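PDB 3FDJ: DegV family protein from Eubacterium eligens, which is of uncharacterised function but probably binds a fatty acid, as other members of the DegV family do. Local coordinates for residues M4-D9 / E77-T82; R18-K23 / Q128-I133; Q107-V112 / K138-D143. One frame throughout, in Å; residues are numbered along the deposited sequence.

Contact 1 (M4-D9 / E77-T82)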
HETATM    1  N   MSE A   4      21.832  -3.993   5.847  1.00 17.21           N
HETATM    2  CA  MSE A   4      20.611  -3.404   6.423  1.00 15.32           C
HETATM    3  C   MSE A   4      19.381  -4.254   6.140  1.00 13.94           C
HETATM    4  O   MSE A   4      19.372  -5.073   5.230  1.00 16.29           O
HETATM    5  CB  MSE A   4      20.402  -1.994   5.918  1.00 14.80           C
HETATM    6  CG  MSE A   4      21.629  -1.145   6.093  1.00 15.36           C
HETATM    7 SE   MSE A   4      21.221   0.746   5.855  0.80 17.16          SE
HETATM    8  CE  MSE A   4      22.989   1.288   5.343  1.00 18.19           C
ATOM      9  N   ARG A   5      18.361  -4.087   6.955  1.00 10.95           N
ATOM     10  CA  ARG A   5      17.150  -4.866   6.852  1.00  9.46           C
ATOM     11  C   ARG A   5      15.974  -3.937   6.593  1.00  8.99           C
ATOM     12  O   ARG A   5      15.808  -2.923   7.289  1.00  8.71           O
ATOM     13  CB  ARG A   5      16.896  -5.607   8.152  1.00  9.96           C
ATOM     14  CG  ARG A   5      15.570  -6.341   8.223  1.00 11.05           C
ATOM     15  CD  ARG A   5      15.465  -7.148   9.514  1.00 15.67           C
ATOM     16  NE  ARG A   5      16.264  -8.319   9.340  1.00 19.59           N
ATOM     17  CZ  ARG A   5      15.812  -9.542   9.069  1.00 22.00           C
ATOM     18  NH1 ARG A   5      14.515  -9.839   9.037  1.00 23.73           N
ATOM     19  NH2 ARG A   5      16.692 -10.490   8.879  1.00 23.76           N
ATOM     20  N   LEU A   6      15.151  -4.309   5.623  1.00  7.62           N
ATOM     21  CA  LEU A   6      13.895  -3.634   5.343  1.00  8.37           C
ATOM     22  C   LEU A   6      12.699  -4.464   5.866  1.00  8.22           C
ATOM     23  O   LEU A   6      12.638  -5.676   5.676  1.00  8.65           O
ATOM     24  CB  LEU A   6      13.772  -3.355   3.832  1.00  8.16           C
ATOM     25  CG  LEU A   6      14.898  -2.533   3.200  1.00 10.24           C
ATOM     26  CD1 LEU A   6      14.604  -2.265   1.684  1.00 11.25           C
ATOM     27  CD2 LEU A   6      15.176  -1.242   3.956  1.00  8.85           C
ATOM     28  N   VAL A   7      11.764  -3.802   6.538  1.00  8.66           N
ATOM     29  CA  VAL A   7      10.574  -4.449   7.085  1.00  8.59           C
ATOM     30  C   VAL A   7       9.365  -3.620   6.672  1.00  9.28           C
ATOM     31  O   VAL A   7       9.446  -2.373   6.621  1.00  9.23           O
ATOM     32  CB  VAL A   7      10.659  -4.555   8.631  1.00  9.39           C
ATOM     33  CG1 VAL A   7       9.432  -5.250   9.224  1.00  9.55           C
ATOM     34  CG2 VAL A   7      11.931  -5.338   9.070  1.00  7.98           C
ATOM     35  N   ALA A   8       8.254  -4.282   6.356  1.00  7.99           N
ATOM     36  CA  ALA A   8       7.023  -3.549   6.062  1.00  8.71           C
ATOM     37  C   ALA A   8       5.831  -4.340   6.504  1.00  9.60           C
ATOM     38  O   ALA A   8       5.872  -5.560   6.540  1.00  9.83           O
ATOM     39  CB  ALA A   8       6.921  -3.246   4.562  1.00  7.72           C
ATOM     40  N   ASP A   9       4.739  -3.658   6.841  1.00 10.02           N
ATOM     41  CA  ASP A   9       3.512  -4.395   6.988  1.00 11.34           C
ATOM     42  C   ASP A   9       2.986  -4.907   5.636  1.00 10.80           C
ATOM     43  O   ASP A   9       3.353  -4.417   4.557  1.00 10.06           O
ATOM     44  CB  ASP A   9       2.472  -3.623   7.762  1.00 12.10           C
ATOM     45  CG  ASP A   9       1.958  -2.459   7.012  1.00 15.69           C
ATOM     46  OD1 ASP A   9       1.304  -2.687   5.949  1.00 21.77           O
ATOM     47  OD2 ASP A   9       2.161  -1.318   7.503  1.00 20.58           O
ATOM     48  N   GLU A  77      20.618  -2.324  11.751  1.00 10.91           N
ATOM     49  CA  GLU A  77      20.132  -1.196  10.957  1.00 11.09           C
ATOM     50  C   GLU A  77      18.856  -1.627  10.238  1.00 10.01           C
ATOM     51  O   GLU A  77      18.882  -2.500   9.370  1.00  9.62           O
ATOM     52  CB  GLU A  77      21.177  -0.749   9.907  1.00 12.04           C
ATOM     53  CG  GLU A  77      22.413  -0.173  10.510  1.00 14.18           C
ATOM     54  CD  GLU A  77      23.506   0.200   9.506  1.00 17.34           C
ATOM     55  OE1 GLU A  77      23.868  -0.611   8.623  1.00 18.01           O
ATOM     56  OE2 GLU A  77      24.048   1.307   9.669  1.00 20.80           O
ATOM     57  N   ILE A  78      17.737  -1.028  10.618  1.00  8.69           N
ATOM     58  CA  ILE A  78      16.431  -1.431  10.135  1.00  8.09           C
ATOM     59  C   ILE A  78      15.609  -0.227   9.719  1.00  8.53           C
ATOM     60  O   ILE A  78      15.543   0.780  10.446  1.00  7.59           O
ATOM     61  CB  ILE A  78      15.641  -2.210  11.220  1.00  8.07           C
ATOM     62  CG1 ILE A  78      16.451  -3.400  11.767  1.00  8.73           C
ATOM     63  CG2 ILE A  78      14.236  -2.679  10.693  1.00  8.99           C
ATOM     64  CD1 ILE A  78      15.744  -4.163  12.896  1.00  9.25           C
ATOM     65  N   PHE A  79      14.987  -0.340   8.543  1.00  8.30           N
ATOM     66  CA  PHE A  79      13.961   0.590   8.114  1.00  8.27           C
ATOM     67  C   PHE A  79      12.653  -0.179   8.098  1.00  8.41           C
ATOM     68  O   PHE A  79      12.577  -1.297   7.567  1.00  8.13           O
ATOM     69  CB  PHE A  79      14.256   1.201   6.729  1.00  8.25           C
ATOM     70  CG  PHE A  79      15.375   2.186   6.735  1.00  9.92           C
ATOM     71  CD1 PHE A  79      15.184   3.486   7.206  1.00  8.92           C
ATOM     72  CD2 PHE A  79      16.632   1.827   6.292  1.00 10.95           C
ATOM     73  CE1 PHE A  79      16.233   4.386   7.214  1.00  9.04           C
ATOM     74  CE2 PHE A  79      17.706   2.732   6.327  1.00 11.88           C
ATOM     75  CZ  PHE A  79      17.503   4.000   6.799  1.00 10.87           C
ATOM     76  N   VAL A  80      11.626   0.424   8.691  1.00  8.91           N
ATOM     77  CA  VAL A  80      10.293  -0.165   8.754  1.00  9.07           C
ATOM     78  C   VAL A  80       9.334   0.743   8.027  1.00 10.17           C
ATOM     79  O   VAL A  80       9.239   1.928   8.376  1.00 12.73           O
ATOM     80  CB  VAL A  80       9.822  -0.326  10.210  1.00  8.48           C
ATOM     81  CG1 VAL A  80       8.506  -1.119  10.247  1.00 10.85           C
ATOM     82  CG2 VAL A  80      10.895  -1.025  11.079  1.00  9.88           C
ATOM     83  N   VAL A  81       8.613   0.228   7.027  1.00  8.64           N
ATOM     84  CA  VAL A  81       7.621   1.047   6.310  1.00  8.78           C
ATOM     85  C   VAL A  81       6.224   0.602   6.716  1.00  8.98           C
ATOM     86  O   VAL A  81       5.926  -0.593   6.720  1.00  9.01           O
ATOM     87  CB  VAL A  81       7.816   0.951   4.789  1.00  9.07           C
ATOM     88  CG1 VAL A  81       6.792   1.848   4.035  1.00  9.30           C
ATOM     89  CG2 VAL A  81       9.264   1.346   4.413  1.00  8.33           C
ATOM     90  N   THR A  82       5.386   1.550   7.117  1.00  9.10           N
ATOM     91  CA  THR A  82       4.038   1.219   7.547  1.00  9.39           C
ATOM     92  C   THR A  82       2.979   1.916   6.701  1.00  9.59           C
ATOM     93  O   THR A  82       3.219   2.939   6.090  1.00  9.96           O
ATOM     94  CB  THR A  82       3.744   1.559   9.042  1.00  9.82           C
ATOM     95  OG1 THR A  82       3.577   2.969   9.218  1.00 10.64           O
ATOM     96  CG2 THR A  82       4.869   1.040  10.004  1.00 10.88           C
TER

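Contact 2 (R18-K23 / Q128-I133)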
ATOM      1  N   ARG A  18      14.005  -8.652  -4.322  1.00 19.04           N
ATOM      2  CA  ARG A  18      15.130  -9.452  -4.769  1.00 20.68           C
ATOM      3  C   ARG A  18      16.391  -8.631  -4.574  1.00 20.31           C
ATOM      4  O   ARG A  18      16.423  -7.465  -4.932  1.00 22.09           O
ATOM      5  CB  ARG A  18      14.956  -9.903  -6.229  1.00 21.51           C
ATOM      6  CG  ARG A  18      16.032 -10.852  -6.739  1.00 25.40           C
ATOM      7  CD  ARG A  18      16.082 -12.242  -6.036  1.00 30.84           C
ATOM      8  NE  ARG A  18      14.865 -13.052  -6.227  1.00 34.64           N
ATOM      9  CZ  ARG A  18      14.786 -14.378  -6.060  1.00 37.14           C
ATOM     10  NH1 ARG A  18      15.857 -15.097  -5.716  1.00 37.68           N
ATOM     11  NH2 ARG A  18      13.624 -15.004  -6.260  1.00 38.87           N
ATOM     12  N   GLY A  19      17.382  -9.231  -3.934  1.00 20.02           N
ATOM     13  CA  GLY A  19      18.661  -8.580  -3.637  1.00 19.55           C
ATOM     14  C   GLY A  19      18.765  -7.917  -2.271  1.00 18.64           C
ATOM     15  O   GLY A  19      19.840  -7.465  -1.889  1.00 20.09           O
HETATM   16  N   MSE A  20      17.653  -7.859  -1.542  0.50 17.47           N
HETATM   17  CA  MSE A  20      17.598  -7.206  -0.234  0.50 16.10           C
HETATM   18  C   MSE A  20      17.195  -8.191   0.846  0.50 15.25           C
HETATM   19  O   MSE A  20      16.631  -9.249   0.562  0.50 14.56           O
HETATM   20  CB  MSE A  20      16.549  -6.104  -0.249  0.50 16.24           C
HETATM   21  CG  MSE A  20      16.960  -4.857  -0.962  0.50 15.89           C
HETATM   22 SE   MSE A  20      18.150  -3.730   0.094  0.40 14.56          SE
HETATM   23  CE  MSE A  20      17.572  -4.204   1.892  0.50 15.99           C
ATOM     24  N   VAL A  21      17.484  -7.827   2.089  1.00 13.61           N
ATOM     25  CA  VAL A  21      16.931  -8.519   3.229  1.00 12.96           C
ATOM     26  C   VAL A  21      15.613  -7.808   3.527  1.00 11.52           C
ATOM     27  O   VAL A  21      15.611  -6.623   3.850  1.00 12.08           O
ATOM     28  CB  VAL A  21      17.828  -8.437   4.441  1.00 12.92           C
ATOM     29  CG1 VAL A  21      17.161  -9.130   5.641  1.00 12.76           C
ATOM     30  CG2 VAL A  21      19.202  -9.053   4.144  1.00 13.41           C
ATOM     31  N   PHE A  22      14.509  -8.538   3.435  1.00 10.66           N
ATOM     32  CA  PHE A  22      13.181  -7.949   3.558  1.00 10.39           C
ATOM     33  C   PHE A  22      12.226  -8.918   4.229  1.00 10.86           C
ATOM     34  O   PHE A  22      12.206 -10.105   3.906  1.00 10.60           O
ATOM     35  CB  PHE A  22      12.628  -7.587   2.192  1.00 10.12           C
ATOM     36  CG  PHE A  22      11.186  -7.139   2.238  1.00 10.68           C
ATOM     37  CD1 PHE A  22      10.875  -5.857   2.672  1.00 11.83           C
ATOM     38  CD2 PHE A  22      10.162  -8.017   1.930  1.00 12.77           C
ATOM     39  CE1 PHE A  22       9.539  -5.440   2.784  1.00 12.41           C
ATOM     40  CE2 PHE A  22       8.829  -7.619   2.041  1.00 13.32           C
ATOM     41  CZ  PHE A  22       8.522  -6.337   2.437  1.00 11.95           C
ATOM     42  N   LYS A  23      11.408  -8.395   5.126  1.00 10.43           N
ATOM     43  CA  LYS A  23      10.364  -9.165   5.766  1.00 11.04           C
ATOM     44  C   LYS A  23       9.051  -8.401   5.846  1.00 11.13           C
ATOM     45  O   LYS A  23       9.019  -7.264   6.356  1.00  9.71           O
ATOM     46  CB  LYS A  23      10.815  -9.510   7.182  1.00 13.01           C
ATOM     47  CG  LYS A  23       9.940 -10.500   7.837  1.00 17.60           C
ATOM     48  CD  LYS A  23      10.159 -11.882   7.258  1.00 24.12           C
ATOM     49  CE  LYS A  23       9.080 -12.839   7.686  1.00 27.73           C
ATOM     50  NZ  LYS A  23       9.270 -13.203   9.117  1.00 30.97           N
ATOM     51  N   GLN A 128      13.126   2.458  -3.137  1.00  8.44           N
ATOM     52  CA  GLN A 128      14.069   3.555  -3.055  1.00  8.22           C
ATOM     53  C   GLN A 128      15.072   3.340  -1.923  1.00  8.14           C
ATOM     54  O   GLN A 128      16.250   3.679  -2.078  1.00  7.72           O
ATOM     55  CB  GLN A 128      13.364   4.901  -2.910  1.00  8.85           C
ATOM     56  CG  GLN A 128      14.303   6.085  -3.005  1.00  9.51           C
ATOM     57  CD  GLN A 128      14.979   6.253  -4.356  1.00 14.60           C
ATOM     58  OE1 GLN A 128      14.563   5.691  -5.375  1.00 16.10           O
ATOM     59  NE2 GLN A 128      16.046   7.036  -4.360  1.00 17.73           N
ATOM     60  N   LEU A 129      14.611   2.768  -0.812  1.00  7.31           N
ATOM     61  CA  LEU A 129      15.481   2.401   0.293  1.00  7.24           C
ATOM     62  C   LEU A 129      16.507   1.389  -0.236  1.00  8.31           C
ATOM     63  O   LEU A 129      17.728   1.541  -0.009  1.00  8.38           O
ATOM     64  CB  LEU A 129      14.698   1.813   1.452  1.00  6.42           C
ATOM     65  CG  LEU A 129      13.842   2.808   2.253  1.00  8.28           C
ATOM     66  CD1 LEU A 129      12.890   2.041   3.186  1.00  9.75           C
ATOM     67  CD2 LEU A 129      14.758   3.818   2.979  1.00  7.56           C
ATOM     68  N   GLN A 130      16.020   0.402  -0.991  1.00  8.23           N
ATOM     69  CA  GLN A 130      16.903  -0.591  -1.573  1.00  8.59           C
ATOM     70  C   GLN A 130      17.947   0.038  -2.486  1.00  8.63           C
ATOM     71  O   GLN A 130      19.140  -0.252  -2.365  1.00  8.51           O
ATOM     72  CB  GLN A 130      16.098  -1.624  -2.363  1.00  8.96           C
ATOM     73  CG  GLN A 130      16.984  -2.537  -3.209  1.00 11.47           C
ATOM     74  CD  GLN A 130      16.189  -3.626  -3.887  1.00 14.70           C
ATOM     75  OE1 GLN A 130      14.956  -3.606  -3.872  1.00 14.71           O
ATOM     76  NE2 GLN A 130      16.890  -4.592  -4.458  1.00 16.22           N
ATOM     77  N   GLN A 131      17.503   0.909  -3.388  1.00  8.44           N
ATOM     78  CA  GLN A 131      18.414   1.602  -4.298  1.00  9.32           C
ATOM     79  C   GLN A 131      19.515   2.383  -3.546  1.00  8.99           C
ATOM     80  O   GLN A 131      20.698   2.327  -3.915  1.00  8.52           O
ATOM     81  CB  GLN A 131      17.652   2.548  -5.225  1.00  9.89           C
ATOM     82  CG  GLN A 131      18.536   3.134  -6.304  1.00 13.66           C
ATOM     83  CD  GLN A 131      17.788   4.056  -7.217  1.00 19.03           C
ATOM     84  OE1 GLN A 131      16.778   3.666  -7.821  1.00 21.78           O
ATOM     85  NE2 GLN A 131      18.254   5.304  -7.312  1.00 22.81           N
HETATM   86  N   MSE A 132      19.135   3.106  -2.497  1.00  9.45           N
HETATM   87  CA  MSE A 132      20.122   3.880  -1.741  1.00  9.98           C
HETATM   88  C   MSE A 132      21.098   2.993  -0.983  1.00 10.45           C
HETATM   89  O   MSE A 132      22.301   3.289  -0.924  1.00 10.60           O
HETATM   90  CB  MSE A 132      19.427   4.881  -0.818  1.00 10.43           C
HETATM   91  CG  MSE A 132      18.760   5.994  -1.598  1.00 12.29           C
HETATM   92 SE   MSE A 132      18.134   7.370  -0.328  0.80 22.11          SE
HETATM   93  CE  MSE A 132      16.707   6.599   0.133  1.00  6.92           C
ATOM     94  N   ILE A 133      20.599   1.898  -0.433  1.00 10.41           N
ATOM     95  CA  ILE A 133      21.456   0.904   0.194  1.00 11.50           C
ATOM     96  C   ILE A 133      22.455   0.335  -0.819  1.00 12.12           C
ATOM     97  O   ILE A 133      23.652   0.208  -0.517  1.00 11.93           O
ATOM     98  CB  ILE A 133      20.624  -0.217   0.852  1.00 11.53           C
ATOM     99  CG1 ILE A 133      19.860   0.347   2.044  1.00 11.87           C
ATOM    100  CG2 ILE A 133      21.530  -1.402   1.294  1.00 13.11           C
ATOM    101  CD1 ILE A 133      18.803  -0.602   2.624  1.00 12.64           C
TER

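Contact 3 (Q107-V112 / K138-D143)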
ATOM      1  N   GLN A 107      23.208  -1.514  19.966  1.00 15.57           N
ATOM      2  CA  GLN A 107      23.817  -0.812  18.852  1.00 16.33           C
ATOM      3  C   GLN A 107      22.799  -0.537  17.732  1.00 15.41           C
ATOM      4  O   GLN A 107      23.167   0.014  16.709  1.00 15.81           O
ATOM      5  CB  GLN A 107      25.025  -1.597  18.345  1.00 17.42           C
ATOM      6  CG  GLN A 107      26.270  -1.381  19.186  1.00 22.38           C
ATOM      7  CD  GLN A 107      26.285  -2.177  20.466  1.00 28.09           C
ATOM      8  OE1 GLN A 107      26.170  -3.413  20.440  1.00 33.23           O
ATOM      9  NE2 GLN A 107      26.464  -1.484  21.604  1.00 31.32           N
ATOM     10  N   ALA A 108      21.525  -0.853  17.951  1.00 13.66           N
ATOM     11  CA  ALA A 108      20.564  -0.834  16.849  1.00 12.99           C
ATOM     12  C   ALA A 108      20.131   0.577  16.507  1.00 12.06           C
ATOM     13  O   ALA A 108      20.005   1.433  17.383  1.00 12.15           O
ATOM     14  CB  ALA A 108      19.337  -1.675  17.183  1.00 13.12           C
ATOM     15  N   LYS A 109      19.886   0.788  15.219  1.00 10.87           N
ATOM     16  CA  LYS A 109      19.194   1.962  14.704  1.00 10.98           C
ATOM     17  C   LYS A 109      17.981   1.489  13.938  1.00  9.51           C
ATOM     18  O   LYS A 109      18.105   0.633  13.044  1.00  9.05           O
ATOM     19  CB  LYS A 109      20.097   2.707  13.733  1.00 11.45           C
ATOM     20  CG  LYS A 109      21.358   3.207  14.371  1.00 14.16           C
ATOM     21  CD  LYS A 109      22.141   4.131  13.438  1.00 18.62           C
ATOM     22  CE  LYS A 109      23.339   3.481  12.808  1.00 22.53           C
ATOM     23  NZ  LYS A 109      24.524   4.396  13.019  1.00 24.61           N
ATOM     24  N   VAL A 110      16.816   2.032  14.277  1.00  8.63           N
ATOM     25  CA  VAL A 110      15.577   1.645  13.656  1.00  7.94           C
ATOM     26  C   VAL A 110      14.791   2.873  13.300  1.00  9.09           C
ATOM     27  O   VAL A 110      14.528   3.714  14.165  1.00  9.17           O
ATOM     28  CB  VAL A 110      14.726   0.762  14.602  1.00  8.51           C
ATOM     29  CG1 VAL A 110      13.438   0.303  13.900  1.00  9.22           C
ATOM     30  CG2 VAL A 110      15.548  -0.466  15.094  1.00  8.01           C
ATOM     31  N   ARG A 111      14.408   2.994  12.040  1.00  8.73           N
ATOM     32  CA  ARG A 111      13.601   4.129  11.596  1.00  9.27           C
ATOM     33  C   ARG A 111      12.282   3.564  11.150  1.00  9.49           C
ATOM     34  O   ARG A 111      12.251   2.690  10.269  1.00 10.86           O
ATOM     35  CB  ARG A 111      14.270   4.876  10.445  1.00  9.65           C
ATOM     36  CG  ARG A 111      13.309   5.791   9.661  1.00 10.03           C
ATOM     37  CD  ARG A 111      12.785   6.970  10.499  1.00 12.96           C
ATOM     38  NE  ARG A 111      11.593   7.575   9.880  1.00 12.89           N
ATOM     39  CZ  ARG A 111      11.596   8.397   8.822  1.00 14.14           C
ATOM     40  NH1 ARG A 111      10.451   8.873   8.376  1.00 13.72           N
ATOM     41  NH2 ARG A 111      12.722   8.776   8.221  1.00 13.55           N
ATOM     42  N   VAL A 112      11.205   4.036  11.770  1.00  8.47           N
ATOM     43  CA  VAL A 112       9.858   3.671  11.330  1.00  8.40           C
ATOM     44  C   VAL A 112       9.357   4.809  10.439  1.00  8.79           C
ATOM     45  O   VAL A 112       9.358   5.973  10.863  1.00  8.56           O
ATOM     46  CB  VAL A 112       8.903   3.422  12.485  1.00  7.95           C
ATOM     47  CG1 VAL A 112       7.536   2.995  11.943  1.00  8.47           C
ATOM     48  CG2 VAL A 112       9.448   2.357  13.481  1.00  6.98           C
ATOM     49  N   LYS A 138      24.912   5.576   3.758  1.00 13.79           N
ATOM     50  CA  LYS A 138      24.862   5.191   5.165  1.00 14.00           C
ATOM     51  C   LYS A 138      23.455   5.369   5.724  1.00 12.88           C
ATOM     52  O   LYS A 138      22.647   6.132   5.175  1.00 12.14           O
ATOM     53  CB  LYS A 138      25.859   6.021   5.979  1.00 14.84           C
ATOM     54  CG  LYS A 138      27.313   5.815   5.567  1.00 18.66           C
ATOM     55  CD  LYS A 138      28.144   7.079   5.797  1.00 24.13           C
ATOM     56  CE  LYS A 138      28.196   7.482   7.266  1.00 26.96           C
ATOM     57  NZ  LYS A 138      26.897   8.071   7.781  1.00 30.33           N
ATOM     58  N   PHE A 139      23.180   4.685   6.831  1.00 11.88           N
ATOM     59  CA  PHE A 139      21.861   4.708   7.471  1.00 11.32           C
ATOM     60  C   PHE A 139      21.344   6.140   7.665  1.00 11.25           C
ATOM     61  O   PHE A 139      20.206   6.449   7.289  1.00 11.57           O
ATOM     62  CB  PHE A 139      21.885   3.970   8.811  1.00 10.63           C
ATOM     63  CG  PHE A 139      20.546   3.907   9.498  1.00 10.57           C
ATOM     64  CD1 PHE A 139      20.118   4.942  10.284  1.00 11.05           C
ATOM     65  CD2 PHE A 139      19.717   2.803   9.336  1.00 12.88           C
ATOM     66  CE1 PHE A 139      18.878   4.887  10.924  1.00 12.28           C
ATOM     67  CE2 PHE A 139      18.483   2.744   9.959  1.00 11.72           C
ATOM     68  CZ  PHE A 139      18.066   3.793  10.755  1.00 12.80           C
ATOM     69  N   GLU A 140      22.189   7.005   8.214  1.00 11.72           N
ATOM     70  CA  GLU A 140      21.779   8.372   8.509  1.00 12.66           C
ATOM     71  C   GLU A 140      21.473   9.165   7.230  1.00 12.22           C
ATOM     72  O   GLU A 140      20.537   9.961   7.208  1.00 12.71           O
ATOM     73  CB  GLU A 140      22.831   9.078   9.349  1.00 14.04           C
ATOM     74  CG  GLU A 140      23.012   8.468  10.747  1.00 15.97           C
ATOM     75  CD  GLU A 140      23.816   7.172  10.784  1.00 19.42           C
ATOM     76  OE1 GLU A 140      24.519   6.789   9.780  1.00 17.71           O
ATOM     77  OE2 GLU A 140      23.709   6.518  11.858  1.00 24.40           O
ATOM     78  N   GLU A 141      22.204   8.902   6.160  1.00 11.69           N
ATOM     79  CA  GLU A 141      21.925   9.551   4.876  1.00 11.87           C
ATOM     80  C   GLU A 141      20.573   9.127   4.327  1.00 11.58           C
ATOM     81  O   GLU A 141      19.802   9.956   3.831  1.00 10.95           O
ATOM     82  CB  GLU A 141      23.031   9.250   3.859  1.00 12.70           C
ATOM     83  CG  GLU A 141      24.379   9.828   4.256  1.00 15.34           C
ATOM     84  CD  GLU A 141      25.561   9.403   3.382  1.00 19.75           C
ATOM     85  OE1 GLU A 141      25.542   8.296   2.777  1.00 19.26           O
ATOM     86  OE2 GLU A 141      26.553  10.178   3.347  1.00 18.94           O
ATOM     87  N   ILE A 142      20.299   7.827   4.414  1.00 10.06           N
ATOM     88  CA  ILE A 142      19.075   7.257   3.881  1.00  9.67           C
ATOM     89  C   ILE A 142      17.886   7.743   4.708  1.00 10.21           C
ATOM     90  O   ILE A 142      16.848   8.153   4.164  1.00 10.06           O
ATOM     91  CB  ILE A 142      19.122   5.712   3.888  1.00  9.38           C
ATOM     92  CG1 ILE A 142      20.243   5.210   2.991  1.00  9.44           C
ATOM     93  CG2 ILE A 142      17.762   5.142   3.464  1.00  9.81           C
ATOM     94  CD1 ILE A 142      20.583   3.704   3.185  1.00 12.96           C
ATOM     95  N   ASP A 143      18.064   7.754   6.026  1.00 10.32           N
ATOM     96  CA  ASP A 143      17.005   8.143   6.949  1.00 11.51           C
ATOM     97  C   ASP A 143      16.544   9.584   6.655  1.00 11.94           C
ATOM     98  O   ASP A 143      15.375   9.857   6.695  1.00 14.13           O
ATOM     99  CB  ASP A 143      17.507   8.001   8.382  1.00 11.83           C
ATOM    100  CG  ASP A 143      16.442   8.310   9.436  1.00 15.22           C
ATOM    101  OD1 ASP A 143      15.241   8.231   9.136  1.00 18.83           O
ATOM    102  OD2 ASP A 143      16.830   8.604  10.586  1.00 20.28           O
TER

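Contact 1 (M4-D9 / E77-T82)
M4, a selenomethionine, and F79 share a first torsion: in each, CG stands anti to the carbonyl carbon (chi1 -51° in M4, -72° in F79), and the two side chains run side by side, pointing the same way. They meet across a parallel pair of strands, 5-9 and 77-82, at the heart of the mixed sheet in this DegV alpha/beta fold. SE of M4 reaches the rim of the F79 ring near the ring plane, 4.1 Å from CE2, an edge-on Met-aromatic contact. On the same ring L6 CD2 touches obliquely and lies 3.8 Å from F79 CB. M4 CG lies 3.4 Å from E77 OE1, the extended glutamate crossing the selenomethionine at a slant.

Five backbone bonds join the strands in the staggered parallel pattern, from R5 N to E77 O (2.9 Å) at one end to the longer D9 N to V81 O (3.3 Å) at the other. Between them F79 N gives to R5 O, V7 N to F79 O and V81 N to V7 O, which makes R5, V7, F79 and V81 the residues that bond through both N and O.

L6, A8, F79 and V81 face the layer of helices 120-134 and 139-150, where F79 stacks on the F139 ring and V81 touches L126. The other face holds R5, V7, I78 and V80; there V7 CG2 meets I78 CG2 at 3.9 Å. The guanidinium of R5 leads away from the pair to a salt bridge with D75. At the C-terminal end D9 turns its carboxylate toward T82: OD2 sits 3.2 Å from T82 CA and accepts a hydrogen bond from I83 N.

Contact 2 (R18-K23 / Q128-I133)
M20, a selenomethionine, and Q130 pass each other in opposite directions, and their overlap is the dense part of this contact. M20 is modelled in two conformers, and the approaches given here are those of one of them. Q130 reaches out from helix 120-134 with CG anti to its backbone N (chi1 169°) and the chain extended beyond, bringing its CB and CG against M20 CG and SE. In this conformer SE lies 3.7 Å from Q130 CG and 3.8 Å from Q130 CA. M20 CG comes still nearer, 3.2 Å from Q130 CG, but so short a carbon approach is doubtful. The bent end of this copy brings M20 CE within 3.9 Å of I133 CD1, one helical turn further on. L6 touches both M20 and I133, so the apolar end of the contact runs on into the sheet and joins the lead-in to strand 21-30 to the helix packed on strand 5-9.

The solvent side is much sparser. R18 and G19 are exposed, CB of R18 points away from the helix, and the backbone turns through G19 at a positive phi of 94°. What ties this edge is one bond: Q130 NE2 gives to R18 O at 2.9 Å, with a bent N-H...O angle of 140° and the acceptor tilted out of the amide plane. L17 also lies against Q130.

The same NE2 also donates to E134 OE2, a turn along the helix. Two acceptors at the nitrogen fix which way round the Q130 amide sits, while the bond to R18 O, neutral and bent, is probably of modest strength.

Contact 3 (Q107-V112 / K138-D143)
R111 and D143 form a salt bridge in which NH2 gives an almost straight hydrogen bond to OD1 (2.7 Å, 168°). OD1 lies close to the guanidinium plane and is met nearly along its own C-O axis, while the two flat groups are turned 53° apart. NH2 carries a second salt bridge, to D147 a turn further along the helix. NE of the same arginine gives to V112 O from above the carbonyl plane, so the guanidinium is tied to its own strand as well as to the helix.

K109 makes the other ion pair: NZ meets the syn lone pair of E140 OE2 at 2.6 Å, the two side chains crossing at about a right angle. E140 OE1 in turn has a weak salt bridge to K138 NZ, 3.4 Å away, extending the network on the exposed side. K138 is the N-cap residue, and its backbone N gives to OE1 of E141 at 3.0 Å.

In this alpha/beta layer strand 109-112 and helix 139-143 run nearly parallel, 9° apart with axes 10.3 Å from each other, the spacing of a helix lying on a sheet. F139 sends its ring toward the strand, between the two ion pairs. K109 CB sits over one ring face, offset toward the rim, in a CH-pi contact, and K109 CD lies 3.8 Å from F139 CD1. At the ring edge F139 CZ is 4.0 Å from R111 N and equally far from R111 CB.

How the contacts relate
From the N terminus, strand 5-9 pairs with 77-82, so contact 1 closes a long loop that includes strand 21-30. Contact 2 opens inside that loop at 18-23 and closes later, at helix 120-134, so it crosses contact 1. Contact 3 follows contact 1 in series: it opens at 107-112, while contact 2 is still open, and closes after it, crossing contact 2. Backbone bonds join L6 to V21 and K23, and V80 to R111, so all three contacts reach the same sheet. I142 packs against F79, L129, M132 and I133, uniting the two helices over that sheet.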